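Long-range contact in CutA1 (Shewanella, PDB 3AHP), which forms a highly stable trimer of the CutA1 family, whose members are associated with tolerance of divalent metal ions such as copper: residues E5-A19 / H55-Y68. Residues are numbered along the deposited sequence; the frame is centred on the assembly and turned at random.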
loop_
_atom_site.group_PDB
_atom_site.type_symbol
_atom_site.label_atom_id
_atom_site.label_comp_id
_atom_site.label_asym_id
_atom_site.label_seq_id
_atom_site.Cartn_x
_atom_site.Cartn_y
_atom_site.Cartn_z
ATOM N N GLU B 5 0.067 16.279 -7.111
ATOM C CA GLU B 5 -0.813 17.131 -6.291
ATOM C C GLU B 5 -0.957 16.500 -4.926
ATOM O O GLU B 5 -1.089 17.189 -3.910
ATOM C CB GLU B 5 -2.233 17.221 -6.877
ATOM C CG GLU B 5 -2.370 17.826 -8.259
ATOM C CD GLU B 5 -1.852 19.242 -8.308
ATOM O OE1 GLU B 5 -0.791 19.498 -7.699
ATOM O OE2 GLU B 5 -2.486 20.087 -8.971
ATOM N N GLN B 6 -1.068 15.176 -4.935
ATOM C CA GLN B 6 -1.511 14.446 -3.773
ATOM C C GLN B 6 -0.613 13.268 -3.468
ATOM O O GLN B 6 0.007 12.704 -4.381
ATOM C CB GLN B 6 -2.944 13.989 -3.963
ATOM C CG GLN B 6 -3.918 15.140 -4.041
ATOM C CD GLN B 6 -5.032 14.881 -5.010
ATOM O OE1 GLN B 6 -4.819 14.319 -6.082
ATOM N NE2 GLN B 6 -6.241 15.250 -4.623
ATOM N N LEU B 7 -0.513 12.930 -2.178
ATOM C CA LEU B 7 0.295 11.804 -1.740
ATOM C C LEU B 7 -0.515 10.715 -1.074
ATOM O O LEU B 7 -1.531 10.971 -0.451
ATOM C CB LEU B 7 1.393 12.253 -0.788
ATOM C CG LEU B 7 2.309 13.386 -1.234
ATOM C CD1 LEU B 7 2.943 14.037 -0.016
ATOM C CD2 LEU B 7 3.357 12.894 -2.234
ATOM N N LEU B 8 -0.012 9.491 -1.181
ATOM C CA LEU B 8 -0.323 8.428 -0.240
ATOM C C LEU B 8 0.849 8.200 0.709
ATOM O O LEU B 8 1.951 7.898 0.282
ATOM C CB LEU B 8 -0.641 7.151 -1.014
ATOM C CG LEU B 8 -1.175 5.938 -0.260
ATOM C CD1 LEU B 8 -2.419 6.308 0.486
ATOM C CD2 LEU B 8 -1.407 4.766 -1.224
ATOM N N ILE B 9 0.597 8.378 2.000
ATOM C CA ILE B 9 1.617 8.209 3.036
ATOM C C ILE B 9 1.399 6.918 3.806
ATOM O O ILE B 9 0.272 6.607 4.205
ATOM C CB ILE B 9 1.597 9.375 4.034
ATOM C CG1 ILE B 9 2.020 10.661 3.330
ATOM C CG2 ILE B 9 2.514 9.074 5.234
ATOM C CD1 ILE B 9 2.027 11.884 4.238
ATOM N N PHE B 10 2.475 6.159 3.991
ATOM C CA PHE B 10 2.418 4.956 4.822
ATOM C C PHE B 10 3.173 5.219 6.096
ATOM O O PHE B 10 4.270 5.776 6.074
ATOM C CB PHE B 10 3.045 3.743 4.120
ATOM C CG PHE B 10 2.323 3.314 2.894
ATOM C CD1 PHE B 10 2.607 3.898 1.665
ATOM C CD2 PHE B 10 1.352 2.331 2.959
ATOM C CE1 PHE B 10 1.906 3.508 0.510
ATOM C CE2 PHE B 10 0.670 1.930 1.824
ATOM C CZ PHE B 10 0.936 2.531 0.597
ATOM N N THR B 11 2.623 4.745 7.200
ATOM C CA THR B 11 3.297 4.861 8.481
ATOM C C THR B 11 2.731 3.829 9.439
ATOM O O THR B 11 1.911 3.027 9.067
ATOM C CB THR B 11 3.183 6.289 9.067
ATOM O OG1 THR B 11 4.001 6.388 10.232
ATOM C CG2 THR B 11 1.762 6.616 9.439
ATOM N N THR B 12 3.151 3.872 10.683
ATOM C CA THR B 12 3.015 2.725 11.556
ATOM C C THR B 12 2.988 3.260 12.971
ATOM O O THR B 12 3.641 4.242 13.246
ATOM C CB THR B 12 4.230 1.795 11.366
ATOM O OG1 THR B 12 3.799 0.499 10.931
ATOM C CG2 THR B 12 5.042 1.707 12.633
ATOM N N CYS B 13 2.144 2.704 13.829
ATOM C CA CYS B 13 2.147 3.062 15.240
ATOM C C CYS B 13 2.287 1.824 16.098
ATOM O O CYS B 13 1.868 0.755 15.682
ATOM C CB CYS B 13 0.861 3.793 15.604
ATOM S SG CYS B 13 0.786 5.492 15.021
ATOM N N PRO B 14 2.837 1.968 17.323
ATOM C CA PRO B 14 3.096 0.810 18.190
ATOM C C PRO B 14 1.836 0.126 18.683
ATOM O O PRO B 14 1.883 -1.045 19.026
ATOM C CB PRO B 14 3.854 1.415 19.365
ATOM C CG PRO B 14 4.515 2.606 18.793
ATOM C CD PRO B 14 3.487 3.176 17.854
ATOM N N ASP B 15 0.713 0.831 18.679
ATOM C CA ASP B 15 -0.575 0.184 18.877
ATOM C C ASP B 15 -1.702 1.048 18.328
ATOM O O ASP B 15 -1.458 2.169 17.876
ATOM C CB ASP B 15 -0.811 -0.077 20.359
ATOM C CG ASP B 15 -0.916 1.199 21.146
ATOM O OD1 ASP B 15 -1.913 1.935 20.957
ATOM O OD2 ASP B 15 0.017 1.483 21.925
ATOM N N ALA B 16 -2.933 0.547 18.441
ATOM C CA ALA B 16 -4.083 1.137 17.764
ATOM C C ALA B 16 -4.564 2.421 18.424
ATOM O O ALA B 16 -5.103 3.291 17.744
ATOM C CB ALA B 16 -5.236 0.133 17.653
ATOM N N ASP B 17 -4.422 2.517 19.746
ATOM C CA ASP B 17 -4.813 3.726 20.464
ATOM C C ASP B 17 -4.016 4.944 19.996
ATOM O O ASP B 17 -4.555 6.039 19.803
ATOM C CB ASP B 17 -4.644 3.537 21.970
ATOM C CG ASP B 17 -5.599 2.512 22.529
ATOM O OD1 ASP B 17 -6.774 2.497 22.103
ATOM O OD2 ASP B 17 -5.160 1.675 23.340
ATOM N N ILE B 18 -2.716 4.746 19.845
ATOM C CA ILE B 18 -1.878 5.783 19.319
ATOM C C ILE B 18 -2.284 6.136 17.877
ATOM O O ILE B 18 -2.373 7.308 17.517
ATOM C CB ILE B 18 -0.393 5.384 19.439
ATOM C CG1 ILE B 18 -0.054 5.110 20.912
ATOM C CG2 ILE B 18 0.518 6.447 18.804
ATOM C CD1 ILE B 18 1.279 4.372 21.150
ATOM N N ALA B 19 -2.536 5.122 17.057
ATOM C CA ALA B 19 -2.911 5.352 15.660
ATOM C C ALA B 19 -4.173 6.200 15.602
ATOM O O ALA B 19 -4.247 7.192 14.864
ATOM C CB ALA B 19 -3.120 4.038 14.940
ATOM N N HIS B 55 4.710 -5.899 16.899
ATOM C CA HIS B 55 3.361 -5.807 16.381
ATOM C C HIS B 55 2.889 -4.350 16.384
ATOM O O HIS B 55 3.021 -3.642 17.374
ATOM C CB HIS B 55 2.419 -6.703 17.187
ATOM C CG HIS B 55 2.334 -8.108 16.669
ATOM N ND1 HIS B 55 2.953 -9.175 17.292
ATOM C CD2 HIS B 55 1.720 -8.621 15.572
ATOM C CE1 HIS B 55 2.704 -10.283 16.614
ATOM N NE2 HIS B 55 1.979 -9.970 15.553
ATOM N N GLU B 56 2.368 -3.902 15.279
ATOM C CA GLU B 56 2.276 -2.514 15.029
ATOM C C GLU B 56 1.035 -2.252 14.294
ATOM O O GLU B 56 0.486 -3.087 13.661
ATOM C CB GLU B 56 3.449 -2.035 14.219
ATOM C CG GLU B 56 4.673 -1.987 14.995
ATOM C CD GLU B 56 5.653 -1.129 14.403
ATOM O OE1 GLU B 56 6.347 -0.452 15.116
ATOM O OE2 GLU B 56 5.750 -1.130 13.219
ATOM N N VAL B 57 0.589 -1.041 14.377
ATOM C CA VAL B 57 -0.598 -0.693 13.677
ATOM C C VAL B 57 -0.362 0.200 12.467
ATOM O O VAL B 57 0.137 1.280 12.575
ATOM C CB VAL B 57 -1.595 -0.152 14.655
ATOM C CG1 VAL B 57 -1.894 1.223 14.413
ATOM C CG2 VAL B 57 -2.830 -0.960 14.668
ATOM N N PRO B 58 -0.748 -0.276 11.301
ATOM C CA PRO B 58 -0.418 0.365 10.047
ATOM C C PRO B 58 -1.346 1.512 9.688
ATOM O O PRO B 58 -2.472 1.452 10.008
ATOM C CB PRO B 58 -0.554 -0.778 9.079
ATOM C CG PRO B 58 -1.493 -1.594 9.634
ATOM C CD PRO B 58 -1.378 -1.565 11.058
ATOM N N MET B 59 -0.840 2.564 9.074
ATOM C CA MET B 59 -1.691 3.699 8.688
ATOM C C MET B 59 -1.478 4.122 7.230
ATOM O O MET B 59 -0.343 4.253 6.788
ATOM C CB MET B 59 -1.438 4.900 9.599
ATOM C CG MET B 59 -1.949 4.745 11.007
ATOM S SD MET B 59 -1.775 6.268 11.957
ATOM C CE MET B 59 -3.397 6.954 11.779
ATOM N N GLN B 60 -2.569 4.366 6.508
ATOM C CA GLN B 60 -2.498 5.091 5.244
ATOM C C GLN B 60 -3.079 6.497 5.375
ATOM O O GLN B 60 -4.205 6.659 5.818
ATOM C CB GLN B 60 -3.254 4.356 4.144
ATOM C CG GLN B 60 -2.728 2.981 3.749
ATOM C CD GLN B 60 -3.578 2.364 2.632
ATOM O OE1 GLN B 60 -3.355 1.218 2.227
ATOM N NE2 GLN B 60 -4.580 3.132 2.142
ATOM N N ILE B 61 -2.316 7.504 4.964
ATOM C CA ILE B 61 -2.795 8.894 4.974
ATOM C C ILE B 61 -2.985 9.418 3.553
ATOM O O ILE B 61 -2.074 9.348 2.730
ATOM C CB ILE B 61 -1.823 9.857 5.707
ATOM C CG1 ILE B 61 -1.627 9.439 7.172
ATOM C CG2 ILE B 61 -2.336 11.279 5.615
ATOM C CD1 ILE B 61 -0.259 9.815 7.752
ATOM N N LYS B 62 -4.160 9.959 3.262
ATOM C CA LYS B 62 -4.354 10.549 1.959
ATOM C C LYS B 62 -4.490 12.046 2.077
ATOM O O LYS B 62 -5.282 12.547 2.882
ATOM C CB LYS B 62 -5.539 9.916 1.232
ATOM C CG LYS B 62 -5.330 8.436 0.934
ATOM C CD LYS B 62 -6.590 7.642 1.196
ATOM C CE LYS B 62 -6.565 6.948 2.543
ATOM N NZ LYS B 62 -6.397 5.469 2.360
ATOM N N CYS B 63 -3.677 12.760 1.304
ATOM C CA CYS B 63 -3.480 14.176 1.521
ATOM C C CYS B 63 -2.970 14.916 0.297
ATOM O O CYS B 63 -2.506 14.313 -0.666
ATOM C CB CYS B 63 -2.502 14.378 2.671
ATOM S SG CYS B 63 -0.802 14.033 2.243
ATOM N N MET B 64 -3.016 16.242 0.379
ATOM C CA MET B 64 -2.332 17.128 -0.563
ATOM C C MET B 64 -0.841 17.270 -0.265
ATOM O O MET B 64 -0.430 17.501 0.865
ATOM C CB MET B 64 -2.981 18.503 -0.521
ATOM C CG MET B 64 -4.477 18.471 -0.757
ATOM S SD MET B 64 -4.914 18.098 -2.466
ATOM C CE MET B 64 -3.943 19.324 -3.353
ATOM N N THR B 65 -0.030 17.153 -1.296
ATOM C CA THR B 65 1.402 17.267 -1.129
ATOM C C THR B 65 1.702 18.552 -0.393
ATOM O O THR B 65 2.715 18.710 0.275
ATOM C CB THR B 65 2.044 17.302 -2.499
ATOM O OG1 THR B 65 1.794 16.050 -3.140
ATOM C CG2 THR B 65 3.540 17.589 -2.412
ATOM N N THR B 66 0.802 19.495 -0.548
ATOM C CA THR B 66 1.026 20.830 -0.038
ATOM C C THR B 66 0.984 20.858 1.506
ATOM O O THR B 66 1.796 21.507 2.145
ATOM C CB THR B 66 0.032 21.808 -0.715
ATOM O OG1 THR B 66 0.695 23.030 -0.985
ATOM C CG2 THR B 66 -1.236 22.048 0.098
ATOM N N ASP B 67 0.118 20.038 2.091
ATOM C CA ASP B 67 0.043 19.906 3.532
ATOM C C ASP B 67 1.178 19.066 4.094
ATOM O O ASP B 67 1.283 18.926 5.306
ATOM C CB ASP B 67 -1.277 19.259 3.960
ATOM C CG ASP B 67 -2.485 19.934 3.374
ATOM O OD1 ASP B 67 -2.634 21.164 3.520
ATOM O OD2 ASP B 67 -3.347 19.203 2.851
ATOM N N TYR B 68 1.977 18.451 3.230
ATOM C CA TYR B 68 2.885 17.401 3.683
ATOM C C TYR B 68 3.729 17.820 4.890
ATOM O O TYR B 68 3.753 17.109 5.901
ATOM C CB TYR B 68 3.772 16.838 2.560
ATOM C CG TYR B 68 4.824 15.886 3.081
ATOM C CD1 TYR B 68 4.530 14.535 3.277
ATOM C CD2 TYR B 68 6.060 16.364 3.534
ATOM C CE1 TYR B 68 5.465 13.676 3.855
ATOM C CE2 TYR B 68 7.001 15.517 4.121
ATOM C CZ TYR B 68 6.699 14.176 4.274
ATOM O OH TYR B 68 7.622 13.338 4.849
HETATM O O HOH W 1 3.724 -2.636 19.460
#
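L7, I9, T11 and C13 pair with C63, I61, M59 and V57 as the hydrogen-bonded pairs of two antiparallel strands, 6-13 and 55-64. Each pair exchanges two backbone bonds, nearly straight at I9 N to I61 O (2.9 Å, 173°). Beyond the L7-C63 end, T65 N donates to E5 O as the chain turns into its 3-10 segment.

Mostly apolar side chains of these pairs line the face turned toward helices 16-28 and 68-78. Branched I9 reaches two partners: I9 CG2 meets I61 CD1 at 3.8 Å, while I9 CD1, carried outward by an extended chain (chi2 180°), lies at the edge of the Y68 ring, 3.8 Å from Y68 CD1. L7 CD1 touches the same ring. T11 suits this face by turning CG2 to M59 CB (3.6 Å), its OG1 bonded to E85 O. Flexible M59, extended to its sulfur (chi2 -174°), brings SD 4.0 Å from A19 CB, joining strand to helix. D15 caps that helix, its OD1 accepting from I18 N at 3.1 Å.

On the reverse face L8 CD1 rests on K62 CG (3.6 Å), and F10 runs alongside Q60. F10 also packs on neighbouring subunits, L7 on I92 of the second subunit, and K62 NZ forms a salt bridge with E85 of the third subunit.

Backbone bonding thus fixes the ferredoxin-like sheet, leaving the I9 and M59 face mainly to intrachain helices and the L8 and F10 face largely to trimer assembly.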